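Local coordinates for START domain-containing protein 10 (Homo sapiens, PDB 6SER) that transfers phospholipids, namely phosphatidylcholine and phosphatidylethanolamine, between membranes, preferring species with a palmitoyl or stearoyl chain at sn-1 and an unsaturated one at sn-2, at residues Gln23-Gln28 with Ile144-Ser149; Val52-Gln57 with Leu207-Met212. One frame throughout, in Å; residues are numbered along the deposited sequence.

Contact 1. Residues Gln23-Gln28 with Ile144-Ser149; sequences QVPDDQ and IIMNYS
The run of chain leading into the N-terminal helix of the START domain is held against strand 142-151 by two pairs, Gln23 with Tyr148 and Pro25 with Met146. The polar pair rests on a hydrogen bond from Tyr148 OH to the backbone Gln23 O, 2.6 Å long. The acceptor lies at the edge of the phenol, in the plane of the ring. Seen from the carbonyl, the hydroxyl is bent off the C=O line, with a C=O...OH angle of 130°, and tilted 24° out of the carbonyl plane. With CG set between the backbone N and the carbonyl carbon, the Tyr148 ring extends from the strand to the chain before the helix. Around the ring, Val16, Leu17, Val22 and Leu133 supply apolar neighbours.

Helix 27-38 lies along one face of the curved sheet in this helix-grip fold, and Asp26 is its N-cap, with OD1 bonded to Asp29 N. Pro25, just ahead of that cap, forms the apolar pair with Met146. Met146 bends at chi3 (-77°), bringing its terminal methyl alongside the proline ring as the two side chains pass in opposite directions. Met146 CE stands 3.3 Å from Pro25 CB, closer than ordinary van der Waals contact, and 3.8 Å from Pro25 CG. Pro25 also packs on Leu133 and Ser135 of strand 127-139, while Met146 touches Phe30 and Phe33 of the helix.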
loop_
_atom_site.group_PDB
_atom_site.type_symbol
_atom_site.label_atom_id
_atom_site.label_comp_id
_atom_site.label_asym_id
_atom_site.label_seq_id
_atom_site.Cartn_x
_atom_site.Cartn_y
_atom_site.Cartn_z
ATOM N N GLN A 23 -6.784 0.368 15.561
ATOM C CA GLN A 23 -8.165 0.618 15.184
ATOM C C GLN A 23 -8.419 0.130 13.772
ATOM O O GLN A 23 -7.581 0.321 12.888
ATOM C CB GLN A 23 -8.487 2.098 15.249
ATOM C CG GLN A 23 -8.302 2.715 16.610
ATOM C CD GLN A 23 -8.878 4.107 16.704
ATOM O OE1 GLN A 23 -9.837 4.342 17.446
ATOM N NE2 GLN A 23 -8.312 5.037 15.940
ATOM N N VAL A 24 -9.577 -0.481 13.550
ATOM C CA VAL A 24 -9.982 -0.695 12.152
ATOM C C VAL A 24 -10.448 0.635 11.571
ATOM O O VAL A 24 -11.167 1.388 12.253
ATOM C CB VAL A 24 -11.068 -1.788 12.046
ATOM C CG1 VAL A 24 -11.320 -2.445 13.397
ATOM C CG2 VAL A 24 -12.359 -1.288 11.412
ATOM N N PRO A 25 -10.004 1.004 10.371
ATOM C CA PRO A 25 -10.311 2.339 9.843
ATOM C C PRO A 25 -11.808 2.598 9.799
ATOM O O PRO A 25 -12.583 1.774 9.311
ATOM C CB PRO A 25 -9.700 2.301 8.439
ATOM C CG PRO A 25 -8.581 1.312 8.550
ATOM C CD PRO A 25 -9.068 0.266 9.506
ATOM N N ASP A 26 -12.217 3.740 10.339
ATOM C CA ASP A 26 -13.623 4.089 10.295
ATOM C C ASP A 26 -13.891 4.950 9.067
ATOM O O ASP A 26 -13.018 5.169 8.224
ATOM C CB ASP A 26 -14.058 4.774 11.591
ATOM C CG ASP A 26 -13.389 6.116 11.811
ATOM O OD1 ASP A 26 -12.525 6.519 11.009
ATOM O OD2 ASP A 26 -13.739 6.774 12.809
ATOM N N ASP A 27 -15.119 5.451 8.969
ATOM C CA ASP A 27 -15.531 6.164 7.768
ATOM C C ASP A 27 -14.742 7.453 7.583
ATOM O O ASP A 27 -14.445 7.852 6.452
ATOM C CB ASP A 27 -17.023 6.458 7.829
ATOM C CG ASP A 27 -17.690 6.307 6.493
ATOM O OD1 ASP A 27 -18.336 5.263 6.274
ATOM O OD2 ASP A 27 -17.551 7.222 5.653
ATOM N N GLN A 28 -14.393 8.120 8.681
ATOM C CA GLN A 28 -13.631 9.358 8.577
ATOM C C GLN A 28 -12.206 9.100 8.098
ATOM O O GLN A 28 -11.636 9.934 7.385
ATOM C CB GLN A 28 -13.641 10.081 9.928
ATOM C CG GLN A 28 -12.736 11.301 10.040
ATOM C CD GLN A 28 -13.168 12.460 9.160
ATOM O OE1 GLN A 28 -14.308 12.521 8.693
ATOM N NE2 GLN A 28 -12.251 13.393 8.928
ATOM N N ILE A 144 -10.808 2.789 -2.394
ATOM C CA ILE A 144 -9.708 3.118 -1.498
ATOM C C ILE A 144 -9.240 1.845 -0.812
ATOM O O ILE A 144 -10.058 1.065 -0.315
ATOM C CB ILE A 144 -10.107 4.162 -0.444
ATOM C CG1 ILE A 144 -10.446 5.492 -1.108
ATOM C CG2 ILE A 144 -8.988 4.344 0.565
ATOM C CD1 ILE A 144 -10.827 6.573 -0.119
ATOM N N ILE A 145 -7.927 1.640 -0.782
ATOM C CA ILE A 145 -7.290 0.625 0.043
ATOM C C ILE A 145 -6.208 1.324 0.844
ATOM O O ILE A 145 -5.312 1.935 0.252
ATOM C CB ILE A 145 -6.669 -0.504 -0.791
ATOM C CG1 ILE A 145 -7.595 -0.920 -1.924
ATOM C CG2 ILE A 145 -6.387 -1.701 0.087
ATOM C CD1 ILE A 145 -7.017 -2.017 -2.772
ATOM N N MET A 146 -6.281 1.234 2.176
ATOM C CA MET A 146 -5.281 1.802 3.074
ATOM C C MET A 146 -4.680 0.724 3.966
ATOM O O MET A 146 -5.280 -0.331 4.197
ATOM C CB MET A 146 -5.863 2.872 3.997
ATOM C CG MET A 146 -7.025 3.592 3.438
ATOM S SD MET A 146 -7.575 4.841 4.581
ATOM C CE MET A 146 -8.445 3.851 5.764
ATOM N N ASN A 147 -3.497 1.025 4.500
ATOM C CA ASN A 147 -2.870 0.156 5.485
ATOM C C ASN A 147 -1.939 0.986 6.358
ATOM O O ASN A 147 -1.561 2.102 6.000
ATOM C CB ASN A 147 -2.146 -1.022 4.814
ATOM C CG ASN A 147 -0.768 -0.664 4.284
ATOM O OD1 ASN A 147 0.096 -0.212 5.033
ATOM N ND2 ASN A 147 -0.533 -0.934 3.004
ATOM N N TYR A 148 -1.590 0.427 7.518
ATOM C CA TYR A 148 -0.573 0.974 8.409
ATOM C C TYR A 148 -0.051 -0.175 9.264
ATOM O O TYR A 148 -0.742 -1.183 9.447
ATOM C CB TYR A 148 -1.124 2.110 9.284
ATOM C CG TYR A 148 -2.181 1.675 10.278
ATOM C CD1 TYR A 148 -1.828 1.318 11.573
ATOM C CD2 TYR A 148 -3.525 1.601 9.919
ATOM C CE1 TYR A 148 -2.773 0.913 12.491
ATOM C CE2 TYR A 148 -4.485 1.195 10.834
ATOM C CZ TYR A 148 -4.097 0.849 12.121
ATOM O OH TYR A 148 -5.019 0.435 13.060
ATOM N N SER A 149 1.172 -0.029 9.771
ATOM C CA SER A 149 1.835 -1.146 10.429
ATOM C C SER A 149 1.199 -1.441 11.779
ATOM O O SER A 149 0.617 -0.568 12.432
ATOM C CB SER A 149 3.330 -0.876 10.620
ATOM O OG SER A 149 4.061 -1.185 9.452
#

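Contact 2. Residues Val52-Gln57 with Leu207-Met212; sequences VSVWVQ and LAPKAM
Val52 and Val54, two residues apart on one face of strand 52-57, both pack on Pro209 of the C-terminal helix. The contact between the segments is apolar, and no hydrogen bond crosses it. Each valine has CG1 anti to its N and CG2 anti to its carbonyl carbon, yet the two use different methyls. Val52 brings CG1 to 3.7 Å from Pro209 CB and 3.8 Å from Pro209 CA. Val54 turns CG2 to the other end of the ring, 3.9 Å from Pro209 CD, and both valines meet the proline at about a right angle. The same Val54 CG2 looks more loosely at Ala208 CB, 4.3 Å away.

Within the helix, backbone bonding is broken at this place. Pro209 has no N-H to give, and Lys210 N likewise makes no bond to the preceding turn, leaving a kink where the valines press. Regular bonding is present just beyond it, with Met212 N donating to Ala208 O.

The strand and helix segments cross at an oblique 139° between their N-to-C directions, their axes 8.6 Å apart at closest approach. Strand 52-57 lies between strands 43-49 and 68-74 in the sheet. Helix 197-227, which in START domains lies across the lipid-binding cavity, extends the contact through Gln205 on Val54 and Lys213 on Val52, while Met212 reaches Cys70 and Met72 of strand 68-74.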
loop_
_atom_site.group_PDB
_atom_site.type_symbol
_atom_site.label_atom_id
_atom_site.label_comp_id
_atom_site.label_asym_id
_atom_site.label_seq_id
_atom_site.Cartn_x
_atom_site.Cartn_y
_atom_site.Cartn_z
ATOM N N VAL A 52 2.526 10.388 -15.330
ATOM C CA VAL A 52 2.943 10.067 -13.968
ATOM C C VAL A 52 3.516 11.323 -13.328
ATOM O O VAL A 52 4.418 11.954 -13.894
ATOM C CB VAL A 52 3.980 8.932 -13.943
ATOM C CG1 VAL A 52 4.407 8.649 -12.511
ATOM C CG2 VAL A 52 3.422 7.682 -14.593
ATOM N N SER A 53 3.008 11.675 -12.145
ATOM C CA SER A 53 3.552 12.786 -11.371
ATOM C C SER A 53 3.819 12.354 -9.935
ATOM O O SER A 53 3.128 11.490 -9.384
ATOM C CB SER A 53 2.619 14.001 -11.381
ATOM O OG SER A 53 1.270 13.597 -11.491
ATOM N N VAL A 54 4.832 12.977 -9.334
ATOM C CA VAL A 54 5.257 12.709 -7.964
ATOM C C VAL A 54 5.241 14.021 -7.185
ATOM O O VAL A 54 5.791 15.028 -7.645
ATOM C CB VAL A 54 6.655 12.061 -7.921
ATOM C CG1 VAL A 54 7.086 11.768 -6.479
ATOM C CG2 VAL A 54 6.678 10.795 -8.753
ATOM N N TRP A 55 4.599 14.010 -6.016
ATOM C CA TRP A 55 4.604 15.129 -5.087
ATOM C C TRP A 55 5.264 14.721 -3.772
ATOM O O TRP A 55 5.373 13.534 -3.447
ATOM C CB TRP A 55 3.191 15.636 -4.777
ATOM C CG TRP A 55 2.454 16.278 -5.908
ATOM C CD1 TRP A 55 2.322 17.620 -6.151
ATOM C CD2 TRP A 55 1.708 15.610 -6.930
ATOM N NE1 TRP A 55 1.550 17.823 -7.270
ATOM C CE2 TRP A 55 1.160 16.606 -7.767
ATOM C CE3 TRP A 55 1.455 14.272 -7.221
ATOM C CZ2 TRP A 55 0.378 16.302 -8.872
ATOM C CZ3 TRP A 55 0.680 13.970 -8.323
ATOM C CH2 TRP A 55 0.145 14.980 -9.131
ATOM N N VAL A 56 5.757 15.697 -3.062
ATOM C CA VAL A 56 6.381 15.473 -1.797
ATOM C C VAL A 56 5.766 16.465 -0.840
ATOM O O VAL A 56 5.474 17.545 -1.226
ATOM C CB VAL A 56 7.885 15.633 -1.921
ATOM C CG1 VAL A 56 8.548 15.488 -0.592
ATOM C CG2 VAL A 56 8.442 14.583 -2.838
ATOM N N GLN A 57 5.538 16.090 0.399
ATOM C CA GLN A 57 4.907 17.020 1.353
ATOM C C GLN A 57 5.791 18.233 1.600
ATOM O O GLN A 57 6.930 18.085 1.963
ATOM C CB GLN A 57 4.392 16.299 2.574
ATOM C CG GLN A 57 2.886 16.207 2.505
ATOM C CD GLN A 57 2.216 16.314 3.842
ATOM O OE1 GLN A 57 2.800 15.963 4.846
ATOM N NE2 GLN A 57 0.974 16.752 3.840
ATOM N N LEU A 207 12.355 6.356 -7.492
ATOM C CA LEU A 207 11.895 5.082 -8.018
ATOM C C LEU A 207 10.384 5.015 -8.170
ATOM O O LEU A 207 9.882 4.096 -8.826
ATOM C CB LEU A 207 12.367 3.945 -7.106
ATOM C CG LEU A 207 13.877 3.747 -6.995
ATOM C CD1 LEU A 207 14.187 2.763 -5.873
ATOM C CD2 LEU A 207 14.439 3.252 -8.318
ATOM N N ALA A 208 9.660 5.965 -7.581
ATOM C CA ALA A 208 8.202 5.909 -7.580
ATOM C C ALA A 208 7.606 5.818 -8.979
ATOM O O ALA A 208 6.777 4.922 -9.207
ATOM C CB ALA A 208 7.641 7.108 -6.805
ATOM N N PRO A 209 7.961 6.679 -9.944
ATOM C CA PRO A 209 7.359 6.534 -11.281
ATOM C C PRO A 209 7.628 5.184 -11.913
ATOM O O PRO A 209 6.766 4.663 -12.631
ATOM C CB PRO A 209 8.001 7.679 -12.086
ATOM C CG PRO A 209 9.225 8.047 -11.328
ATOM C CD PRO A 209 8.887 7.828 -9.893
ATOM N N LYS A 210 8.792 4.587 -11.656
ATOM C CA LYS A 210 9.086 3.288 -12.246
ATOM C C LYS A 210 8.228 2.193 -11.629
ATOM O O LYS A 210 7.768 1.283 -12.328
ATOM C CB LYS A 210 10.565 2.957 -12.078
ATOM C CG LYS A 210 11.004 1.767 -12.904
ATOM C CD LYS A 210 12.015 0.915 -12.162
ATOM C CE LYS A 210 12.407 -0.294 -12.993
ATOM N NZ LYS A 210 13.155 -1.304 -12.196
ATOM N N ALA A 211 8.012 2.260 -10.318
ATOM C CA ALA A 211 7.191 1.259 -9.649
ATOM C C ALA A 211 5.739 1.341 -10.104
ATOM O O ALA A 211 5.067 0.314 -10.248
ATOM C CB ALA A 211 7.301 1.443 -8.139
ATOM N N MET A 212 5.239 2.558 -10.339
ATOM C CA MET A 212 3.858 2.716 -10.777
ATOM C C MET A 212 3.658 2.174 -12.184
ATOM O O MET A 212 2.613 1.581 -12.482
ATOM C CB MET A 212 3.452 4.187 -10.721
ATOM C CG MET A 212 3.423 4.770 -9.315
ATOM S SD MET A 212 1.975 4.237 -8.382
ATOM C CE MET A 212 0.671 5.086 -9.274
#

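From the N terminus the chain first lays down 23-28, the entry to helix 27-38, and then strand 52-57. Contact 1 closes when strand 142-151 arrives, with 115 residues between its segments. Contact 2 closes later, at helix 197-227, across 149 residues. The order 23-28, 52-57, 144-149, 207-212 makes the two closures cross, each loop holding one segment of the other. Both reach the same curved sheet, on opposite sides of the centre of the chain and with centres 22 Å apart, and they do not touch. Contact 1 ties the lead-in to the N-terminal helix to the sheet, contact 2 the C-terminal helix to one of its early strands.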